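Local coordinates for protein response regulator receiver modulated diguanylate cyclase with PAS/PAC sensor (PDB 3CG0) that probably makes the second messenger cyclic di-GMP through its diguanylate cyclase domain under control of this phosphorylatable receiver domain, the part seen here, at residues C[10-16]-C[55-61]; C[28-34]-C[113-119]. One frame throughout, in Å; residues are numbered along the deposited sequence. Where two conformers were deposited one is given.

Contact 1: C[10-16]-C[55-61]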
# COMPACT_ATOMS: atom_id res chain seq x y z
N PRO C 10 6.46 13.73 18.42
CA PRO C 10 5.62 12.92 19.33
C PRO C 10 5.62 13.31 20.80
O PRO C 10 6.63 13.78 21.32
CB PRO C 10 6.22 11.52 19.17
CG PRO C 10 6.76 11.51 17.81
CD PRO C 10 7.37 12.87 17.64
N GLY C 11 4.48 13.10 21.46
CA GLY C 11 4.30 13.44 22.86
C GLY C 11 4.49 12.25 23.79
O GLY C 11 3.71 11.31 23.78
N VAL C 12 5.53 12.33 24.62
CA VAL C 12 5.95 11.22 25.46
C VAL C 12 5.53 11.45 26.92
O VAL C 12 5.72 12.52 27.47
CB VAL C 12 7.48 10.97 25.32
CG1 VAL C 12 7.92 9.75 26.10
CG2 VAL C 12 7.87 10.81 23.82
N LEU C 13 4.94 10.43 27.54
CA LEU C 13 4.57 10.47 28.95
C LEU C 13 5.45 9.47 29.70
O LEU C 13 5.58 8.33 29.27
CB LEU C 13 3.08 10.15 29.07
CG LEU C 13 2.33 9.95 30.40
CD1 LEU C 13 0.92 10.48 30.27
CD2 LEU C 13 2.28 8.49 30.78
N ILE C 14 6.08 9.90 30.80
CA ILE C 14 7.02 9.05 31.55
C ILE C 14 6.42 8.69 32.91
O ILE C 14 5.91 9.55 33.62
CB ILE C 14 8.38 9.74 31.77
CG1 ILE C 14 9.03 10.12 30.44
CG2 ILE C 14 9.33 8.85 32.56
CD1 ILE C 14 10.34 10.89 30.61
N VAL C 15 6.46 7.41 33.24
CA VAL C 15 6.03 6.92 34.55
C VAL C 15 7.24 6.23 35.16
O VAL C 15 7.63 5.15 34.72
CB VAL C 15 4.87 5.93 34.44
CG1 VAL C 15 4.21 5.74 35.80
CG2 VAL C 15 3.84 6.40 33.45
N GLU C 16 7.83 6.85 36.18
CA GLU C 16 9.13 6.44 36.68
C GLU C 16 9.29 6.90 38.12
O GLU C 16 9.10 8.08 38.42
CB GLU C 16 10.23 7.06 35.81
CG GLU C 16 11.64 6.93 36.34
CD GLU C 16 12.18 5.53 36.18
OE1 GLU C 16 12.18 5.01 35.04
OE2 GLU C 16 12.62 4.95 37.20
N PRO C 55 -0.99 11.97 25.05
CA PRO C 55 0.32 11.53 24.56
C PRO C 55 0.24 10.52 23.41
O PRO C 55 -0.80 9.90 23.20
CB PRO C 55 0.96 10.90 25.80
CG PRO C 55 -0.20 10.45 26.65
CD PRO C 55 -1.38 11.28 26.30
N ASP C 56 1.34 10.38 22.68
CA ASP C 56 1.45 9.41 21.60
C ASP C 56 1.99 8.08 22.10
O ASP C 56 1.80 7.05 21.46
CB ASP C 56 2.35 9.96 20.48
CG ASP C 56 1.74 11.15 19.76
OD1 ASP C 56 1.99 12.30 20.17
OD2 ASP C 56 0.98 10.94 18.79
N ILE C 57 2.66 8.10 23.25
CA ILE C 57 3.33 6.92 23.81
C ILE C 57 3.61 7.12 25.31
O ILE C 57 3.70 8.25 25.78
CB ILE C 57 4.65 6.58 23.03
CG1 ILE C 57 5.19 5.20 23.41
CG2 ILE C 57 5.70 7.69 23.19
CD1 ILE C 57 6.15 4.61 22.44
N ALA C 58 3.73 6.02 26.04
CA ALA C 58 4.03 6.07 27.47
C ALA C 58 5.23 5.19 27.76
O ALA C 58 5.27 4.04 27.32
CB ALA C 58 2.81 5.62 28.27
N LEU C 59 6.21 5.74 28.49
CA LEU C 59 7.34 4.95 28.96
C LEU C 59 7.11 4.64 30.42
O LEU C 59 6.98 5.54 31.22
CB LEU C 59 8.66 5.72 28.80
CG LEU C 59 9.05 6.23 27.40
CD1 LEU C 59 10.48 6.69 27.43
CD2 LEU C 59 8.85 5.17 26.34
N VAL C 60 7.02 3.35 30.76
CA VAL C 60 6.61 2.92 32.10
C VAL C 60 7.72 2.11 32.75
O VAL C 60 8.30 1.22 32.11
CB VAL C 60 5.28 2.10 32.08
CG1 VAL C 60 4.84 1.68 33.50
CG2 VAL C 60 4.14 2.89 31.44
N ASP C 61 8.04 2.42 34.01
CA ASP C 61 8.99 1.56 34.72
C ASP C 61 8.26 0.33 35.18
O ASP C 61 7.26 0.42 35.91
CB ASP C 61 9.69 2.25 35.88
CG ASP C 61 11.04 1.60 36.21
OD1 ASP C 61 11.07 0.40 36.56
OD2 ASP C 61 12.08 2.28 36.08

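Contact 2: C[28-34]-C[113-119]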
# COMPACT_ATOMS: atom_id res chain seq x y z
N GLN C 28 17.54 12.74 27.58
CA GLN C 28 17.63 11.95 26.34
C GLN C 28 16.50 12.21 25.35
O GLN C 28 16.75 12.31 24.17
CB GLN C 28 17.69 10.45 26.64
CG GLN C 28 19.03 9.98 27.15
CD GLN C 28 19.04 8.49 27.43
OE1 GLN C 28 18.41 8.02 28.38
NE2 GLN C 28 19.77 7.75 26.62
N LEU C 29 15.26 12.32 25.84
CA LEU C 29 14.11 12.52 24.98
C LEU C 29 14.08 13.91 24.38
O LEU C 29 13.74 14.07 23.21
CB LEU C 29 12.80 12.26 25.71
CG LEU C 29 12.49 10.80 26.05
CD1 LEU C 29 11.37 10.77 27.04
CD2 LEU C 29 12.12 10.05 24.82
N GLU C 30 14.42 14.91 25.19
CA GLU C 30 14.48 16.29 24.74
C GLU C 30 15.58 16.50 23.69
O GLU C 30 15.38 17.27 22.75
CB GLU C 30 14.71 17.21 25.93
CG GLU C 30 13.98 18.53 25.85
CD GLU C 30 12.66 18.49 26.60
OE1 GLU C 30 11.73 17.80 26.15
OE2 GLU C 30 12.57 19.18 27.64
N SER C 31 16.70 15.80 23.84
CA SER C 31 17.82 15.85 22.90
C SER C 31 17.49 15.21 21.55
O SER C 31 18.10 15.52 20.52
CB SER C 31 19.05 15.15 23.50
OG SER C 31 19.30 15.61 24.82
N LEU C 32 16.52 14.29 21.56
CA LEU C 32 16.08 13.62 20.35
C LEU C 32 15.05 14.47 19.60
O LEU C 32 14.88 14.33 18.38
CB LEU C 32 15.53 12.22 20.66
CG LEU C 32 16.59 11.16 21.05
CD1 LEU C 32 15.95 9.94 21.70
CD2 LEU C 32 17.43 10.73 19.84
N GLY C 33 14.38 15.36 20.33
CA GLY C 33 13.41 16.27 19.74
C GLY C 33 12.00 16.12 20.28
O GLY C 33 11.17 17.03 20.11
N TYR C 34 11.74 14.99 20.93
CA TYR C 34 10.41 14.66 21.46
C TYR C 34 9.93 15.66 22.50
O TYR C 34 10.72 16.19 23.27
CB TYR C 34 10.40 13.26 22.08
CG TYR C 34 10.75 12.14 21.13
CD1 TYR C 34 9.86 11.74 20.13
CD2 TYR C 34 11.96 11.47 21.24
CE1 TYR C 34 10.19 10.71 19.25
CE2 TYR C 34 12.30 10.43 20.38
CZ TYR C 34 11.40 10.06 19.39
OH TYR C 34 11.74 9.04 18.53
N VAL C 113 19.34 3.53 29.40
CA VAL C 113 18.79 3.41 28.06
C VAL C 113 19.69 4.16 27.08
O VAL C 113 20.01 5.32 27.30
CB VAL C 113 17.34 3.99 28.01
CG1 VAL C 113 16.75 3.90 26.61
CG2 VAL C 113 16.43 3.28 29.03
N ALA C 114 20.10 3.47 26.02
CA ALA C 114 20.78 4.13 24.90
C ALA C 114 19.77 4.97 24.13
O ALA C 114 18.66 4.51 23.84
CB ALA C 114 21.44 3.09 24.00
N ALA C 115 20.15 6.20 23.80
CA ALA C 115 19.27 7.13 23.10
C ALA C 115 18.84 6.65 21.72
O ALA C 115 17.69 6.85 21.33
CB ALA C 115 19.92 8.50 22.99
N ASP C 116 19.75 6.02 20.98
CA ASP C 116 19.45 5.59 19.61
C ASP C 116 18.45 4.43 19.56
O ASP C 116 17.63 4.36 18.65
CB ASP C 116 20.74 5.29 18.82
CG ASP C 116 21.23 3.86 18.99
OD1 ASP C 116 21.14 3.07 18.02
OD2 ASP C 116 21.69 3.51 20.10
N THR C 117 18.50 3.56 20.57
CA THR C 117 17.51 2.50 20.74
C THR C 117 16.17 3.10 21.15
O THR C 117 15.12 2.71 20.65
CB THR C 117 17.94 1.47 21.80
OG1 THR C 117 19.35 1.27 21.73
CG2 THR C 117 17.22 0.14 21.58
N LEU C 118 16.23 4.06 22.07
CA LEU C 118 15.07 4.80 22.54
C LEU C 118 14.33 5.46 21.37
O LEU C 118 13.11 5.34 21.27
CB LEU C 118 15.53 5.86 23.55
CG LEU C 118 14.51 6.80 24.17
CD1 LEU C 118 13.46 5.97 24.87
CD2 LEU C 118 15.21 7.76 25.14
N HIS C 119 15.08 6.11 20.49
CA HIS C 119 14.50 6.81 19.35
C HIS C 119 13.80 5.88 18.35
O HIS C 119 12.70 6.18 17.89
CB HIS C 119 15.56 7.63 18.64
CG HIS C 119 15.09 8.23 17.36
ND1 HIS C 119 14.10 9.19 17.31
CD2 HIS C 119 15.44 7.99 16.07
CE1 HIS C 119 13.87 9.53 16.05
NE2 HIS C 119 14.67 8.81 15.28

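Contact 1: C[10-16]-C[55-61]
Two neighbouring parallel strands in the middle of the five-stranded sheet of a CheY-like receiver domain make this contact, 11-15 lying beside 57-61 with axes 4.7 Å apart and 17° from parallel. The ladder alternates as a parallel pair must: Leu13 N donates to Ile57 O (3.1 Å), Leu59 N to Leu13 O (2.8 Å), Val15 N to Leu59 O (2.8 Å) and Asp61 N to Val15 O (2.9 Å). Where the strands begin, Gly11 O accepts Asp56 N at 2.8 Å, and Asp56 OD1 takes Gly11 N at 2.9 Å, a side chain filling in for a backbone carbonyl. Between these bonds the apolar residues suit a sheet covered on both faces. Val12 and Ile14 share one face with Ile57 and Leu59, packed by helices 19-32 and 115-132; on the other, Leu13 CD2 meets Ala58 CB at 3.8 Å, the small alanine leaving room for the leucine. Acidic residues gather at the C-terminal ends, as is usual in receivers. Asp61 is the predicted phosphorylation site, unmodified here; its OD1 accepts from the backbone of Met63, and Lys111 forms long, weak ion pairs with both acids. Glu16 OE1 approaches Asp61 OD2 to 2.9 Å, two acceptors side by side.

Contact 2: C[28-34]-C[113-119]
The end of helix 19-32 crosses the start of helix 115-132 at -69°, with local axes 10.2 Å apart. The backbones come close at one end, where Gln28 CA lies 6.0 Å from Ala115 CA because alanine is small; side chains fill the rest. Gly33, the first residue after the helix to leave helical angles, has phi of 119°, a conformation in which a side chain would strike the preceding carbonyl, and the chain turns into Tyr34. Long and flexible, Gln28 reaches across: its NE2 donates to Val113 O at 2.5 Å, holding the carbonyl just ahead of the N-cap residue Ala114. Leucines fill the space between the helices. Leu118 CD2 lies 3.9 Å from Leu29 CD2 and 4.1 Å from Leu32 CD1, while Leu32 CD2 rests on His119 CB at 3.8 Å. Beyond them the Tyr34 and His119 rings meet rim to rim, and His119 ND1 makes a weak hydrogen bond to Tyr34 OH (2.7 Å). Facing outward, Asp116 forms a salt bridge with Arg120 of the second subunit. Here the receiver fold's first and last helices pack on one face of the sheet, with Leu29 and Tyr34 continuing onto strand 11-15 and Leu118 onto strand 107-110.

In the fold
Contact 1 forms the middle of the sheet and contact 2 joins the two helices that cover one of its faces; they lie about 12 Å apart, centre to centre. They meet directly: Leu29 CD1 sits 3.7 Å from both Val12 CG1 and Ile14 CD1, and Tyr34 CD1 is 3.7 Å from Pro10 CD. Leu59 also touches Leu118, so both strands of contact 1 support contact 2. In sequence the segments alternate, strand 11-15 leading into helix 19-32 before strand 57-61 and helix 115-132 follow. The predicted phosphorylation site, Asp61, ends a strand of contact 1, whereas Asp116 in contact 2 faces the second subunit.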